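Local coordinates for protein amidase, hydantoinase/carbamoylase family (Burkholderia vietnamiensis, PDB 5I4M) that probably hydrolyses N-carbamoyl-L-amino acids as a two-zinc amidase of the peptidase M20 family, at residues 308-312 and 313-317. Residues are numbered along the deposited sequence; the frame is centred on the assembly and turned at random.
With 3PG (3-phosphoglyceric acid), chain E.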
ATOM      1  N   PHE A 308      19.343   1.437   5.377  1.00  6.24           N
ATOM      2  CA  PHE A 308      20.700   1.883   5.069  1.00  9.55           C
ATOM      3  C   PHE A 308      21.698   0.872   5.614  1.00  7.95           C
ATOM      4  O   PHE A 308      21.556   0.406   6.747  1.00  7.41           O
ATOM      5  CB  PHE A 308      21.043   3.230   5.732  1.00  8.70           C
ATOM      6  CG  PHE A 308      20.555   4.468   5.002  1.00  9.72           C
ATOM      7  CD1 PHE A 308      20.179   4.445   3.672  1.00  9.83           C
ATOM      8  CD2 PHE A 308      20.526   5.680   5.680  1.00  8.63           C
ATOM      9  CE1 PHE A 308      19.766   5.612   3.035  1.00 12.64           C
ATOM     10  CE2 PHE A 308      20.116   6.851   5.050  1.00  7.46           C
ATOM     11  CZ  PHE A 308      19.737   6.822   3.731  1.00 10.16           C
ATOM     12  N   ARG A 309      22.740   0.566   4.838  1.00  9.42           N
ATOM     13  CA  ARG A 309      23.793  -0.330   5.311  1.00 10.70           C
ATOM     14  C   ARG A 309      25.141   0.129   4.773  1.00  8.26           C
ATOM     15  O   ARG A 309      25.230   0.638   3.650  1.00  8.52           O
ATOM     16  CB  ARG A 309      23.548  -1.783   4.863  1.00  6.90           C
ATOM     17  CG  ARG A 309      22.083  -2.179   4.933  1.00  6.31           C
ATOM     18  CD  ARG A 309      21.872  -3.633   4.553  1.00  7.50           C
ATOM     19  NE  ARG A 309      20.445  -3.924   4.598  1.00  7.06           N
ATOM     20  CZ  ARG A 309      19.934  -5.120   4.853  1.00 11.57           C
ATOM     21  NH1 ARG A 309      20.741  -6.158   5.069  1.00  6.33           N
ATOM     22  NH2 ARG A 309      18.620  -5.269   4.926  1.00  8.72           N
ATOM     23  N   HIS A 310      26.189  -0.054   5.582  1.00  8.84           N
ATOM     24  CA  HIS A 310      27.552   0.162   5.106  1.00  8.00           C
ATOM     25  C   HIS A 310      28.513  -0.576   6.024  1.00  8.13           C
ATOM     26  O   HIS A 310      28.240  -0.710   7.226  1.00  8.52           O
ATOM     27  CB  HIS A 310      27.905   1.662   5.057  1.00  8.40           C
ATOM     28  CG  HIS A 310      29.073   1.973   4.173  1.00 10.35           C
ATOM     29  ND1 HIS A 310      30.378   1.878   4.605  1.00  9.67           N
ATOM     30  CD2 HIS A 310      29.133   2.355   2.874  1.00 10.15           C
ATOM     31  CE1 HIS A 310      31.194   2.178   3.611  1.00 14.31           C
ATOM     32  NE2 HIS A 310      30.464   2.474   2.549  1.00  9.63           N
ATOM     33  N   PRO A 311      29.641  -1.067   5.498  1.00  8.98           N
ATOM     34  CA  PRO A 311      30.621  -1.747   6.361  1.00  9.50           C
ATOM     35  C   PRO A 311      31.415  -0.813   7.250  1.00 11.36           C
ATOM     36  O   PRO A 311      32.151  -1.300   8.115  1.00 11.74           O
ATOM     37  CB  PRO A 311      31.550  -2.442   5.358  1.00 13.46           C
ATOM     38  CG  PRO A 311      31.404  -1.617   4.086  1.00 14.75           C
ATOM     39  CD  PRO A 311      29.958  -1.235   4.066  1.00 11.24           C
ATOM     40  N   ASP A 312      31.320   0.495   7.050  1.00 10.73           N
ATOM     41  CA  ASP A 312      32.056   1.464   7.850  1.00 12.48           C
ATOM     42  C   ASP A 312      31.067   2.310   8.641  1.00 10.26           C
ATOM     43  O   ASP A 312      30.190   2.948   8.053  1.00  9.45           O
ATOM     44  CB  ASP A 312      32.939   2.340   6.965  1.00 12.46           C
ATOM     45  CG  ASP A 312      33.736   3.327   7.770  1.00 18.12           C
ATOM     46  OD1 ASP A 312      33.149   4.343   8.182  1.00 18.97           O
ATOM     47  OD2 ASP A 312      34.935   3.081   8.012  1.00 18.23           O
ATOM     48  N   ASP A 313      31.228   2.332   9.969  1.00 12.03           N
ATOM     49  CA  ASP A 313      30.263   3.025  10.826  1.00 12.26           C
ATOM     50  C   ASP A 313      30.200   4.520  10.513  1.00 13.19           C
ATOM     51  O   ASP A 313      29.119   5.122  10.524  1.00  9.82           O
ATOM     52  CB  ASP A 313      30.619   2.797  12.300  1.00 13.47           C
ATOM     53  CG  ASP A 313      29.455   3.085  13.240  1.00 17.44           C
ATOM     54  OD1 ASP A 313      28.322   2.649  12.950  1.00 11.65           O
ATOM     55  OD2 ASP A 313      29.670   3.764  14.267  1.00 17.86           O
ATOM     56  N   ALA A 314      31.346   5.136  10.221  1.00 10.58           N
ATOM     57  CA  ALA A 314      31.355   6.570   9.936  1.00 12.04           C
ATOM     58  C   ALA A 314      30.617   6.886   8.638  1.00 10.75           C
ATOM     59  O   ALA A 314      29.923   7.908   8.544  1.00 10.82           O
ATOM     60  CB  ALA A 314      32.794   7.088   9.875  1.00 11.74           C
ATOM     61  N   VAL A 315      30.774   6.042   7.617  1.00 10.51           N
ATOM     62  CA  VAL A 315      30.056   6.272   6.367  1.00 10.80           C
ATOM     63  C   VAL A 315      28.567   6.047   6.564  1.00  9.70           C
ATOM     64  O   VAL A 315      27.734   6.779   6.014  1.00 10.92           O
ATOM     65  CB  VAL A 315      30.616   5.375   5.250  1.00 10.27           C
ATOM     66  CG1 VAL A 315      29.855   5.620   3.959  1.00 16.51           C
ATOM     67  CG2 VAL A 315      32.100   5.655   5.064  1.00 12.15           C
ATOM     68  N   LEU A 316      28.205   5.030   7.343  1.00  9.30           N
ATOM     69  CA  LEU A 316      26.793   4.808   7.639  1.00  8.79           C
ATOM     70  C   LEU A 316      26.210   5.996   8.396  1.00  8.97           C
ATOM     71  O   LEU A 316      25.058   6.369   8.170  1.00 10.53           O
ATOM     72  CB  LEU A 316      26.623   3.509   8.428  1.00  8.45           C
ATOM     73  CG  LEU A 316      25.228   3.058   8.861  1.00 10.26           C
ATOM     74  CD1 LEU A 316      24.339   2.871   7.640  1.00  9.30           C
ATOM     75  CD2 LEU A 316      25.334   1.758   9.655  1.00  8.30           C
ATOM     76  N   ALA A 317      26.999   6.623   9.276  1.00  9.45           N
ATOM     77  CA  ALA A 317      26.505   7.808   9.973  1.00  9.71           C
ATOM     78  C   ALA A 317      26.345   8.989   9.016  1.00 14.07           C
ATOM     79  O   ALA A 317      25.424   9.804   9.170  1.00 13.90           O
ATOM     80  CB  ALA A 317      27.436   8.161  11.132  1.00 10.88           C
TER
HETATM   81  C1  3PG E 503      18.541  -8.187   6.908  0.84 11.34           C
HETATM   82  O1  3PG E 503      17.724  -7.645   6.142  0.84  7.50           O
HETATM   83  O2  3PG E 503      19.776  -8.158   6.710  0.84  7.96           O
HETATM   84  C2  3PG E 503      18.002  -8.898   8.116  0.84 16.11           C
HETATM   85  O3  3PG E 503      19.030  -9.034   9.113  0.84 23.09           O
HETATM   86  C3  3PG E 503      17.539 -10.272   7.687  0.84 12.18           C
HETATM   87  O1P 3PG E 503      18.665 -11.032   7.244  0.84 10.20           O
HETATM   88  P   3PG E 503      18.415 -12.394   6.371  0.84 21.06           P
HETATM   89  O2P 3PG E 503      17.311 -13.152   7.069  0.84 12.66           O
HETATM   90  O3P 3PG E 503      17.993 -11.874   5.004  0.84  7.41           O
HETATM   91  O4P 3PG E 503      19.775 -13.113   6.425  0.84 15.10           O
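D312 N-caps the helix that begins at D313, where strand 308-310 turns back into it. With CG anti to the backbone N (chi1 -179°), D312 OD1 is brought to the N-H groups at the start of the helix and accepts from V315 N at 3.0 Å through its anti lone pair; A314 N, 2.8 Å from the same OD1, adds a weak, strongly bent bond. The carbonyl D312 O accepts from L316 N at 3.0 Å, a nearly straight first i to i+4 bond of the helix. Before the cap, D312 N donates to ND1 of H310 close to the imidazole plane (3.0 Å), which implies that ND1 carries no proton and, with V315 on one face, probably holds the ring's rotation.

Van der Waals and CH-pi contacts join strand and helix. CG1 of V315 sits over the centre of one H310 face, 3.5 Å from the centroid, while CD of the following residue, P311, lies over the rim of the opposite face. Deeper in, L316 CD1 reaches F308 CB at 3.8 Å.

R309 points away from the helix. Extended from CG to NE, it turns its NH1/NH2 edge to the 3-phosphoglycerate carboxylate, whose oxygens lie at or near the guanidinium plane: NH1 bonds O2 and NH2 bonds O1, each 2.8 Å. D307 makes a salt bridge to NE, and G376 O accepts from NH1. Alternation along the strand thus divides the chemistry: F308 and H310 pack on the helix, whereas R309 contributes a bidentate grip in a pocket that H247 and N296 of the second subunit help to complete.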